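Local coordinates for fibronectin type III domain-containing protein (Simiduia agarivorans, PDB 6P2K) that probably hydrolyses xyloglucan-type beta-glucan chains, as the family 74 glycoside hydrolase part of a longer protein, built on seven-bladed beta-propellers, at residues 465-468 / 473-476; 324-329 / 418-423; 720-725 / 730-735; 753-758 / 774-779. All coordinates share one frame; numbering follows the deposited sequence.

Contact 1 of 4, residues 465-468 / 473-476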
loop_
_atom_site.group_PDB
_atom_site.type_symbol
_atom_site.label_atom_id
_atom_site.label_comp_id
_atom_site.label_asym_id
_atom_site.label_seq_id
_atom_site.Cartn_x
_atom_site.Cartn_y
_atom_site.Cartn_z
ATOM N N GLN B 465 -16.884 -9.851 24.431
ATOM C CA GLN B 465 -17.634 -11.081 24.231
ATOM C C GLN B 465 -18.749 -10.776 23.237
ATOM O O GLN B 465 -19.613 -9.938 23.513
ATOM C CB GLN B 465 -18.185 -11.583 25.565
ATOM C CG GLN B 465 -19.489 -12.370 25.490
ATOM C CD GLN B 465 -19.342 -13.679 24.737
ATOM O OE1 GLN B 465 -18.276 -14.296 24.744
ATOM N NE2 GLN B 465 -20.417 -14.112 24.086
ATOM N N ALA B 466 -18.711 -11.411 22.066
ATOM C CA ALA B 466 -19.649 -11.085 20.996
ATOM C C ALA B 466 -20.029 -12.347 20.243
ATOM O O ALA B 466 -19.153 -13.085 19.784
ATOM C CB ALA B 466 -19.052 -10.057 20.027
ATOM N N THR B 467 -21.332 -12.579 20.095
ATOM C CA THR B 467 -21.809 -13.836 19.542
ATOM C C THR B 467 -23.199 -13.630 18.959
ATOM O O THR B 467 -23.807 -12.566 19.098
ATOM C CB THR B 467 -21.825 -14.928 20.614
ATOM O OG1 THR B 467 -22.110 -16.194 20.011
ATOM C CG2 THR B 467 -22.888 -14.618 21.653
ATOM N N SER B 468 -23.697 -14.676 18.304
ATOM C CA SER B 468 -25.025 -14.651 17.717
ATOM C C SER B 468 -26.079 -15.016 18.758
ATOM O O SER B 468 -25.778 -15.524 19.840
ATOM C CB SER B 468 -25.102 -15.610 16.528
ATOM O OG SER B 468 -24.612 -16.895 16.877
ATOM N N GLY B 473 -30.306 -14.757 24.177
ATOM C CA GLY B 473 -29.934 -16.150 24.019
ATOM C C GLY B 473 -28.604 -16.331 23.317
ATOM O O GLY B 473 -28.542 -16.927 22.236
ATOM N N ALA B 474 -27.535 -15.818 23.930
ATOM C CA ALA B 474 -26.201 -15.897 23.345
ATOM C C ALA B 474 -25.793 -17.346 23.113
ATOM O O ALA B 474 -25.930 -18.196 24.000
ATOM C CB ALA B 474 -25.193 -15.202 24.259
ATOM N N HIS B 475 -25.276 -17.627 21.917
ATOM C CA HIS B 475 -25.030 -19.015 21.538
ATOM C C HIS B 475 -23.750 -19.567 22.152
ATOM O O HIS B 475 -23.717 -20.736 22.549
ATOM C CB HIS B 475 -24.991 -19.147 20.014
ATOM C CG HIS B 475 -26.327 -18.970 19.366
ATOM N ND1 HIS B 475 -26.489 -18.352 18.144
ATOM C CD2 HIS B 475 -27.568 -19.316 19.780
ATOM C CE1 HIS B 475 -27.773 -18.336 17.830
ATOM N NE2 HIS B 475 -28.448 -18.913 18.807
ATOM N N ASN B 476 -22.693 -18.759 22.242
ATOM C CA ASN B 476 -21.414 -19.270 22.721
ATOM C C ASN B 476 -20.496 -18.104 23.065
ATOM O O ASN B 476 -20.820 -16.938 22.835
ATOM C CB ASN B 476 -20.757 -20.187 21.683
ATOM C CG ASN B 476 -20.882 -19.652 20.274
ATOM O OD1 ASN B 476 -20.377 -18.573 19.956
ATOM N ND2 ASN B 476 -21.564 -20.402 19.418
HETATM O O HOH W 1 -21.964 -17.684 17.162
#
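Thr467 and Asn476 meet where strand 459-467 runs out and the loop before strand 478-483 folds back beside it. Thr467 can be followed outward. Its CB lies 3.2 Å from Asn476 O. Of its two branches, OG1 stands anti to the backbone N (chi1 -172°) and donates to Asn476 OD1 at 2.9 Å, arriving from above the carbonyl plane, 62° out of it. The other branch, CG2, lies 3.3 Å from Asn476 O and packs on Ala474 CB at 3.5 Å. Two residues earlier, Gln465 bends at chi2 so that NE2 reaches Asn476 O at 3.1 Å in a nearly straight bond (163°) close to its amide plane, while OE1 accepts from the backbone N of Arg478. Ser468 and His475 are joined twice: His475 N donates to Ser468 O at 3.0 Å, and Ser468 OG meets His475 ND1 at the imidazole edge at 2.7 Å. Ser468 O also lies over a face of that ring. Water 1 links Ser468 OG to Asn476 OD1, the latter by a weak bond. Ser468 OG also bonds Asp318 O of the second subunit, whose Ser320 packs on His475. Side-chain groups thus bind the loop where regular pairing gives out: the Asn476 backbone carbonyl is satisfied by an amide, its side-chain oxygen mainly by a hydroxyl, and the imidazole is probably held in its rotation at a subunit interface.

Contact 2 of 4, residues 324-329 / 418-423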
loop_
_atom_site.group_PDB
_atom_site.type_symbol
_atom_site.label_atom_id
_atom_site.label_comp_id
_atom_site.label_asym_id
_atom_site.label_seq_id
_atom_site.Cartn_x
_atom_site.Cartn_y
_atom_site.Cartn_z
ATOM N N GLY B 324 -32.168 3.829 8.856
ATOM C CA GLY B 324 -31.609 4.210 10.141
ATOM C C GLY B 324 -30.474 3.285 10.551
ATOM O O GLY B 324 -29.873 2.583 9.733
ATOM N N TRP B 325 -30.179 3.286 11.855
ATOM C CA TRP B 325 -29.097 2.433 12.335
ATOM C C TRP B 325 -29.511 0.970 12.403
ATOM O O TRP B 325 -28.661 0.085 12.243
ATOM C CB TRP B 325 -28.590 2.907 13.706
ATOM C CG TRP B 325 -29.561 2.805 14.864
ATOM C CD1 TRP B 325 -30.275 3.827 15.425
ATOM C CD2 TRP B 325 -29.882 1.630 15.626
ATOM N NE1 TRP B 325 -31.029 3.361 16.475
ATOM C CE2 TRP B 325 -30.808 2.016 16.617
ATOM C CE3 TRP B 325 -29.485 0.290 15.561
ATOM C CZ2 TRP B 325 -31.342 1.110 17.535
ATOM C CZ3 TRP B 325 -30.022 -0.609 16.471
ATOM C CH2 TRP B 325 -30.939 -0.193 17.446
ATOM N N ASP B 326 -30.798 0.696 12.617
ATOM C CA ASP B 326 -31.293 -0.668 12.809
ATOM C C ASP B 326 -31.608 -1.267 11.444
ATOM O O ASP B 326 -32.705 -1.105 10.905
ATOM C CB ASP B 326 -32.514 -0.663 13.721
ATOM C CG ASP B 326 -32.918 -2.057 14.175
ATOM O OD1 ASP B 326 -32.213 -3.032 13.837
ATOM O OD2 ASP B 326 -33.945 -2.174 14.875
ATOM N N TYR B 327 -30.632 -1.976 10.876
ATOM C CA TYR B 327 -30.806 -2.632 9.580
ATOM C C TYR B 327 -31.765 -3.806 9.768
ATOM O O TYR B 327 -31.371 -4.965 9.912
ATOM C CB TYR B 327 -29.462 -3.078 9.014
ATOM C CG TYR B 327 -29.520 -3.456 7.549
ATOM C CD1 TYR B 327 -29.438 -2.486 6.561
ATOM C CD2 TYR B 327 -29.655 -4.783 7.155
ATOM C CE1 TYR B 327 -29.491 -2.823 5.222
ATOM C CE2 TYR B 327 -29.704 -5.131 5.816
ATOM C CZ TYR B 327 -29.626 -4.145 4.857
ATOM O OH TYR B 327 -29.678 -4.483 3.526
ATOM N N ALA B 328 -33.057 -3.488 9.773
ATOM C CA ALA B 328 -34.123 -4.455 10.031
ATOM C C ALA B 328 -35.010 -4.513 8.793
ATOM O O ALA B 328 -35.922 -3.697 8.634
ATOM C CB ALA B 328 -34.922 -4.072 11.274
ATOM N N THR B 329 -34.744 -5.482 7.917
ATOM C CA THR B 329 -35.440 -5.582 6.646
ATOM C C THR B 329 -35.689 -7.044 6.304
ATOM O O THR B 329 -34.828 -7.899 6.568
ATOM C CB THR B 329 -34.638 -4.907 5.520
ATOM O OG1 THR B 329 -35.259 -5.168 4.256
ATOM C CG2 THR B 329 -33.201 -5.424 5.495
ATOM N N ALA B 418 -27.981 -6.573 23.883
ATOM C CA ALA B 418 -28.746 -7.699 23.378
ATOM C C ALA B 418 -29.456 -7.286 22.096
ATOM O O ALA B 418 -29.775 -6.110 21.896
ATOM C CB ALA B 418 -29.761 -8.177 24.418
ATOM N N ASP B 419 -29.668 -8.262 21.212
ATOM C CA ASP B 419 -30.344 -8.070 19.929
ATOM C C ASP B 419 -29.543 -7.218 18.945
ATOM O O ASP B 419 -29.422 -7.588 17.774
ATOM C CB ASP B 419 -31.733 -7.454 20.132
ATOM C CG ASP B 419 -32.723 -8.431 20.735
ATOM O OD1 ASP B 419 -32.637 -9.634 20.418
ATOM O OD2 ASP B 419 -33.590 -7.992 21.522
ATOM N N ASN B 420 -29.005 -6.080 19.389
ATOM C CA ASN B 420 -28.323 -5.146 18.498
ATOM C C ASN B 420 -26.802 -5.226 18.574
ATOM O O ASN B 420 -26.124 -4.483 17.856
ATOM C CB ASN B 420 -28.777 -3.717 18.788
ATOM C CG ASN B 420 -30.286 -3.591 18.849
ATOM O OD1 ASN B 420 -30.993 -3.995 17.924
ATOM N ND2 ASN B 420 -30.788 -3.034 19.943
ATOM N N GLY B 421 -26.254 -6.076 19.440
ATOM C CA GLY B 421 -24.839 -6.417 19.364
ATOM C C GLY B 421 -23.892 -5.261 19.635
ATOM O O GLY B 421 -24.029 -4.522 20.615
ATOM N N LEU B 422 -22.893 -5.123 18.765
ATOM C CA LEU B 422 -21.829 -4.132 18.917
ATOM C C LEU B 422 -22.355 -2.770 18.483
ATOM O O LEU B 422 -22.434 -2.478 17.289
ATOM C CB LEU B 422 -20.607 -4.524 18.092
ATOM C CG LEU B 422 -19.972 -5.900 18.314
ATOM C CD1 LEU B 422 -19.136 -6.306 17.108
ATOM C CD2 LEU B 422 -19.119 -5.911 19.576
ATOM N N MET B 423 -22.698 -1.922 19.452
ATOM C CA MET B 423 -23.192 -0.571 19.189
ATOM C C MET B 423 -22.062 0.410 19.485
ATOM O O MET B 423 -21.638 0.547 20.636
ATOM C CB MET B 423 -24.424 -0.274 20.044
ATOM C CG MET B 423 -25.070 1.070 19.765
ATOM S SD MET B 423 -25.835 1.140 18.135
ATOM C CE MET B 423 -27.110 -0.107 18.322
#
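Trp325 and Asp326 approach Asn420 and Met423 without any backbone pairing: the closest CA atoms, those of Asp326 and Asn420, are 7.8 Å apart, so side chains alone bridge the gap. Trp325 spans most of it. Its CG sits between the backbone N and the carbonyl carbon (chi1 66°), and the six-membered ring reaches out toward strand 421-425. Over one face comes the methyl of Met423, CE 3.8 Å from the centroid of that ring and 3.5 Å from Trp325 CZ3, a CH-pi contact; the Met423 sulfur stands farther above the same ring, at 4.9 Å from the centroid, in a Met-aromatic arrangement. Bends at chi2 and chi3 curl the methionine chain so that its methyl leads. The opposite face carries Asp326 CB, offset toward the rim. At the edge, the Asn420 amide stands almost perpendicular to the indole (87°), with Asn420 CG 3.7 Å from Trp325 CH2. The polar ends are held by residues beyond the two segments: Trp325 NE1 donates to Gly12 O, and Gln355 NE2 bridges Asp326 OD2 and Asn420 OD1. Tyr375 meets the indole edge-to-face. The buried contact joins the loop between strands 304-314 and 336-338 of the first propeller to the sheet of strands 403-409, 412-417 and 421-425, which belongs to the second.

Contact 3 of 4, residues 720-725 / 730-735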
loop_
_atom_site.group_PDB
_atom_site.type_symbol
_atom_site.label_atom_id
_atom_site.label_comp_id
_atom_site.label_asym_id
_atom_site.label_seq_id
_atom_site.Cartn_x
_atom_site.Cartn_y
_atom_site.Cartn_z
ATOM N N LEU B 720 -25.117 6.964 45.738
ATOM C CA LEU B 720 -23.697 7.261 45.619
ATOM C C LEU B 720 -23.122 7.454 47.015
ATOM O O LEU B 720 -23.598 8.303 47.776
ATOM C CB LEU B 720 -23.472 8.513 44.767
ATOM C CG LEU B 720 -22.020 8.937 44.532
ATOM C CD1 LEU B 720 -21.384 8.094 43.434
ATOM C CD2 LEU B 720 -21.933 10.418 44.204
ATOM N N GLY B 721 -22.104 6.670 47.348
ATOM C CA GLY B 721 -21.432 6.762 48.635
ATOM C C GLY B 721 -20.058 7.387 48.474
ATOM O O GLY B 721 -19.371 7.150 47.475
ATOM N N THR B 722 -19.666 8.188 49.461
ATOM C CA THR B 722 -18.359 8.830 49.486
ATOM C C THR B 722 -17.573 8.308 50.678
ATOM O O THR B 722 -18.073 8.312 51.809
ATOM C CB THR B 722 -18.485 10.355 49.559
ATOM O OG1 THR B 722 -19.246 10.828 48.439
ATOM C CG2 THR B 722 -17.106 11.003 49.537
ATOM N N ILE B 723 -16.346 7.860 50.421
ATOM C CA ILE B 723 -15.492 7.295 51.460
ATOM C C ILE B 723 -14.875 8.441 52.253
ATOM O O ILE B 723 -14.034 9.183 51.741
ATOM C CB ILE B 723 -14.410 6.390 50.863
ATOM C CG1 ILE B 723 -15.041 5.347 49.935
ATOM C CG2 ILE B 723 -13.605 5.723 51.970
ATOM C CD1 ILE B 723 -14.047 4.341 49.382
ATOM N N GLN B 724 -15.293 8.586 53.508
ATOM C CA GLN B 724 -14.711 9.601 54.370
ATOM C C GLN B 724 -13.311 9.177 54.816
ATOM O O GLN B 724 -12.904 8.020 54.673
ATOM C CB GLN B 724 -15.610 9.856 55.580
ATOM C CG GLN B 724 -17.061 10.141 55.225
ATOM C CD GLN B 724 -17.217 11.358 54.333
ATOM O OE1 GLN B 724 -17.733 11.265 53.218
ATOM N NE2 GLN B 724 -16.777 12.510 54.823
ATOM N N SER B 725 -12.568 10.142 55.370
ATOM C CA SER B 725 -11.195 9.880 55.788
ATOM C C SER B 725 -11.113 8.945 56.987
ATOM O O SER B 725 -10.066 8.326 57.200
ATOM C CB SER B 725 -10.477 11.191 56.112
ATOM O OG SER B 725 -10.869 12.214 55.215
ATOM N N ASN B 730 -20.647 7.714 53.476
ATOM C CA ASN B 730 -21.884 8.472 53.579
ATOM C C ASN B 730 -22.580 8.467 52.226
ATOM O O ASN B 730 -21.957 8.762 51.200
ATOM C CB ASN B 730 -21.625 9.903 54.051
ATOM C CG ASN B 730 -21.020 9.956 55.441
ATOM O OD1 ASN B 730 -21.232 9.058 56.258
ATOM N ND2 ASN B 730 -20.280 11.022 55.725
ATOM N N TRP B 731 -23.869 8.146 52.237
ATOM C CA TRP B 731 -24.620 7.887 51.023
ATOM C C TRP B 731 -25.556 9.044 50.709
ATOM O O TRP B 731 -26.070 9.718 51.607
ATOM C CB TRP B 731 -25.417 6.588 51.152
ATOM C CG TRP B 731 -24.540 5.388 51.271
ATOM C CD1 TRP B 731 -24.004 4.879 52.416
ATOM C CD2 TRP B 731 -24.077 4.550 50.202
ATOM N NE1 TRP B 731 -23.242 3.773 52.130
ATOM C CE2 TRP B 731 -23.270 3.549 50.778
ATOM C CE3 TRP B 731 -24.272 4.547 48.818
ATOM C CZ2 TRP B 731 -22.657 2.552 50.017
ATOM C CZ3 TRP B 731 -23.661 3.555 48.061
ATOM C CH2 TRP B 731 -22.864 2.571 48.664
ATOM N N GLN B 732 -25.763 9.264 49.415
ATOM C CA GLN B 732 -26.697 10.266 48.933
ATOM C C GLN B 732 -27.475 9.694 47.756
ATOM O O GLN B 732 -27.051 8.733 47.107
ATOM C CB GLN B 732 -25.982 11.564 48.531
ATOM C CG GLN B 732 -24.901 11.384 47.478
ATOM C CD GLN B 732 -24.126 12.663 47.212
ATOM O OE1 GLN B 732 -24.711 13.719 46.972
ATOM N NE2 GLN B 732 -22.801 12.571 47.254
ATOM N N ASP B 733 -28.629 10.299 47.498
ATOM C CA ASP B 733 -29.516 9.883 46.420
ATOM C C ASP B 733 -29.132 10.635 45.150
ATOM O O ASP B 733 -29.153 11.870 45.126
ATOM C CB ASP B 733 -30.970 10.157 46.812
ATOM C CG ASP B 733 -31.966 9.734 45.746
ATOM O OD1 ASP B 733 -31.571 9.067 44.764
ATOM O OD2 ASP B 733 -33.161 10.073 45.898
ATOM N N ILE B 734 -28.767 9.896 44.102
ATOM C CA ILE B 734 -28.387 10.523 42.839
ATOM C C ILE B 734 -29.284 10.016 41.717
ATOM O O ILE B 734 -28.895 10.021 40.545
ATOM C CB ILE B 734 -26.901 10.281 42.513
ATOM C CG1 ILE B 734 -26.615 8.791 42.329
ATOM C CG2 ILE B 734 -26.012 10.874 43.595
ATOM C CD1 ILE B 734 -25.398 8.508 41.459
ATOM N N THR B 735 -30.497 9.581 42.067
ATOM C CA THR B 735 -31.449 9.161 41.043
ATOM C C THR B 735 -31.800 10.322 40.122
ATOM O O THR B 735 -31.770 10.183 38.893
ATOM C CB THR B 735 -32.710 8.588 41.694
ATOM O OG1 THR B 735 -32.341 7.590 42.653
ATOM C CG2 THR B 735 -33.614 7.958 40.639
HETATM O O HOH W 2 -21.992 10.498 48.457
#
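Leu720, Gly721 and Thr722 face Gln732, Trp731 and Asn730 in the antiparallel beta hairpin of strands 714-723 and 729-733, the last two strands of a propeller blade. Four backbone bonds link the two hydrogen-bonded pairs, Leu720 with Gln732 and Thr722 with Asn730; Gly721 and Trp731 form the non-hydrogen-bonded pair between them. There the indole lies over glycine: Gly721 CA is 3.9 Å from the centroid of the six-membered ring, 22° off its normal. A beta carbon at Gly721 would fall too close to the indole, which suits the bare backbone. The Trp731 ring also stacks with Phe664 of strand 661-664. Just past the end of strand 729-733, Ile734 CG2 packs on Leu720 CB at 3.7 Å. Water 2 gives hydrogen bonds to Leu720 O, at 2.8 Å, and Asn730 O, and meets Thr722 OG1, which Lys702 also binds. Past the end of strand 714-723, Gln724 CG lies 3.4 Å from Asn730 ND2. With an alanine at Gln724, the Asn730 amide would probably lose this neighbour and be freer to turn. Where strand 729-733 stops, the bond from Thr735 N to Asp733 OD1, met from above the carboxylate plane, makes an Asx turn; the Thr735 hydroxyl adds a second bond on the syn lone pair, and Asp733 OD2 pairs with Arg673. An antiparallel hairpin whose second strand is the outermost of its sheet is typical of a four-stranded beta-propeller blade.

Contact 4 of 4, residues 753-758 / 774-779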
loop_
_atom_site.group_PDB
_atom_site.type_symbol
_atom_site.label_atom_id
_atom_site.label_comp_id
_atom_site.label_asym_id
_atom_site.label_seq_id
_atom_site.Cartn_x
_atom_site.Cartn_y
_atom_site.Cartn_z
ATOM N N GLY B 753 -11.479 16.112 31.535
ATOM C CA GLY B 753 -11.156 16.673 32.832
ATOM C C GLY B 753 -12.248 16.595 33.873
ATOM O O GLY B 753 -12.095 17.185 34.950
ATOM N N GLN B 754 -13.340 15.886 33.603
ATOM C CA GLN B 754 -14.464 15.799 34.527
ATOM C C GLN B 754 -14.778 14.334 34.788
ATOM O O GLN B 754 -14.848 13.536 33.848
ATOM C CB GLN B 754 -15.695 16.517 33.964
ATOM C CG GLN B 754 -16.970 16.295 34.761
ATOM C CD GLN B 754 -16.926 16.946 36.128
ATOM O OE1 GLN B 754 -16.720 18.155 36.245
ATOM N NE2 GLN B 754 -17.125 16.150 37.172
ATOM N N MET B 755 -14.965 13.982 36.058
ATOM C CA MET B 755 -15.345 12.620 36.406
ATOM C C MET B 755 -16.818 12.398 36.090
ATOM O O MET B 755 -17.674 13.212 36.456
ATOM C CB MET B 755 -15.072 12.332 37.884
ATOM C CG MET B 755 -13.607 12.045 38.218
ATOM S SD MET B 755 -12.813 10.799 37.168
ATOM C CE MET B 755 -13.997 9.449 37.240
ATOM N N TYR B 756 -17.109 11.297 35.410
ATOM C CA TYR B 756 -18.466 10.934 35.046
ATOM C C TYR B 756 -18.764 9.522 35.522
ATOM O O TYR B 756 -17.860 8.698 35.683
ATOM C CB TYR B 756 -18.681 11.004 33.529
ATOM C CG TYR B 756 -18.763 12.403 32.967
ATOM C CD1 TYR B 756 -19.973 13.085 32.926
ATOM C CD2 TYR B 756 -17.637 13.034 32.465
ATOM C CE1 TYR B 756 -20.057 14.364 32.406
ATOM C CE2 TYR B 756 -17.709 14.311 31.944
ATOM C CZ TYR B 756 -18.921 14.971 31.916
ATOM O OH TYR B 756 -18.993 16.243 31.399
ATOM N N LEU B 757 -20.045 9.253 35.742
ATOM C CA LEU B 757 -20.548 7.905 35.964
ATOM C C LEU B 757 -21.291 7.478 34.706
ATOM O O LEU B 757 -22.294 8.096 34.337
ATOM C CB LEU B 757 -21.467 7.856 37.186
ATOM C CG LEU B 757 -22.286 6.583 37.421
ATOM C CD1 LEU B 757 -21.377 5.389 37.676
ATOM C CD2 LEU B 757 -23.244 6.779 38.583
ATOM N N TYR B 758 -20.783 6.450 34.036
ATOM C CA TYR B 758 -21.444 5.851 32.882
ATOM C C TYR B 758 -22.162 4.594 33.350
ATOM O O TYR B 758 -21.524 3.675 33.882
ATOM C CB TYR B 758 -20.438 5.500 31.784
ATOM C CG TYR B 758 -19.917 6.663 30.965
ATOM C CD1 TYR B 758 -19.173 7.681 31.551
ATOM C CD2 TYR B 758 -20.141 6.725 29.596
ATOM C CE1 TYR B 758 -18.683 8.736 30.795
ATOM C CE2 TYR B 758 -19.659 7.778 28.834
ATOM C CZ TYR B 758 -18.930 8.778 29.439
ATOM O OH TYR B 758 -18.440 9.824 28.690
ATOM N N MET B 774 -15.099 14.085 43.479
ATOM C CA MET B 774 -14.379 12.826 43.336
ATOM C C MET B 774 -12.875 13.065 43.340
ATOM O O MET B 774 -12.383 14.029 42.736
ATOM C CB MET B 774 -14.796 12.123 42.042
ATOM C CG MET B 774 -14.259 10.718 41.907
ATOM S SD MET B 774 -15.282 9.695 40.834
ATOM C CE MET B 774 -14.439 8.122 40.981
ATOM N N ASN B 775 -12.145 12.192 44.038
ATOM C CA ASN B 775 -10.691 12.217 44.049
ATOM C C ASN B 775 -10.130 10.846 43.709
ATOM O O ASN B 775 -10.644 9.819 44.159
ATOM C CB ASN B 775 -10.164 12.713 45.411
ATOM C CG ASN B 775 -10.663 14.111 45.747
ATOM O OD1 ASN B 775 -10.596 14.999 44.897
ATOM N ND2 ASN B 775 -11.153 14.317 46.968
ATOM N N MET B 776 -9.070 10.848 42.910
ATOM C CA MET B 776 -8.487 9.642 42.356
ATOM C C MET B 776 -7.017 9.591 42.730
ATOM O O MET B 776 -6.384 10.627 42.960
ATOM C CB MET B 776 -8.613 9.614 40.823
ATOM C CG MET B 776 -10.021 9.691 40.292
ATOM S SD MET B 776 -10.761 8.061 40.181
ATOM C CE MET B 776 -9.672 7.308 38.973
ATOM N N ASP B 777 -6.445 8.412 42.752
ATOM C CA ASP B 777 -5.021 8.289 42.841
ATOM C C ASP B 777 -4.535 8.701 41.451
ATOM O O ASP B 777 -5.164 8.388 40.469
ATOM C CB ASP B 777 -4.613 6.858 43.017
ATOM C CG ASP B 777 -4.721 6.387 44.415
ATOM O OD1 ASP B 777 -5.050 7.161 45.268
ATOM O OD2 ASP B 777 -4.465 5.215 44.637
ATOM N N PRO B 778 -3.418 9.415 41.355
ATOM C CA PRO B 778 -2.974 9.742 40.001
ATOM C C PRO B 778 -2.568 8.457 39.333
ATOM O O PRO B 778 -1.901 7.639 39.928
ATOM C CB PRO B 778 -1.770 10.636 40.235
ATOM C CG PRO B 778 -1.347 10.344 41.616
ATOM C CD PRO B 778 -2.608 10.088 42.363
ATOM N N ALA B 779 -2.989 8.273 38.101
ATOM C CA ALA B 779 -2.630 7.074 37.383
ATOM C C ALA B 779 -2.771 7.361 35.935
ATOM O O ALA B 779 -1.923 6.916 35.186
ATOM C CB ALA B 779 -3.501 5.903 37.789
ATOM O OXT ALA B 779 -3.701 8.053 35.503
#
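Met755 meets Met774 and Met776 with no ring or amide between them. Of the flat groups nearby, the Gln754 amide has Met755 O in its plane, NE2 giving that oxygen a straight bond (172°) at 3.1 Å; Tyr756 leaves the backbone away from the tail, and its ring makes a cation-pi contact with Arg768. The contact itself is thioether packing. Met774 runs extended beyond CG (chi3 -177°), while Met755 is bent at both chi2 and chi3, and the two cross at about a right angle. Met774 SD thus lies against two carbons of Met755, CE at 3.8 Å and CG at 3.9 Å. Met774 CE comes 4.0 Å from Met755 CE, and on the more exposed side Met776 CG approaches Met755 SD at 4.3 Å. Replacing Met755 with a serine would probably lose the CG and CE contacts to Met774 SD and the sulfur's approach to Met776 CG, opening a gap under the tail. Strand 754-761 belongs to a sheet ordered 7-8, 765-770, 754-761, 745-751, in which the N-terminal strand pairs with 765-770, a closure seen in many propellers. The tail runs on past strand 765-770: Met774 touches Phe748 of strand 745-751 and Lys702 of strand 702-709, and Asn775 N bonds Asn701 OD1, so the methionines lie where the last sheet borders the blade before it.

In the fold
The contacts form two touching pairs. Contacts 1 and 2, centres 15 Å apart, meet through Ala466 CB and Leu422 CD2 at 4.2 Å; contacts 3 and 4, centres also 15 Å apart, meet through Ile734 CD1 and Leu757 CD2 at 4.0 Å. Between the pairs, contacts 2 and 4 come nearest, about 11 Å between closest atoms. Contact 1 lies about 8 Å (Gln465 side chain) from a bound zinc ion it does not coordinate, and contact 2 has a glycerol, probably from the crystallisation liquor, about 6 Å from Asn420. In this family the substrate cleft lies between the two propellers, which contact 2 joins; contacts 3 and 4 lie away from the zinc sites.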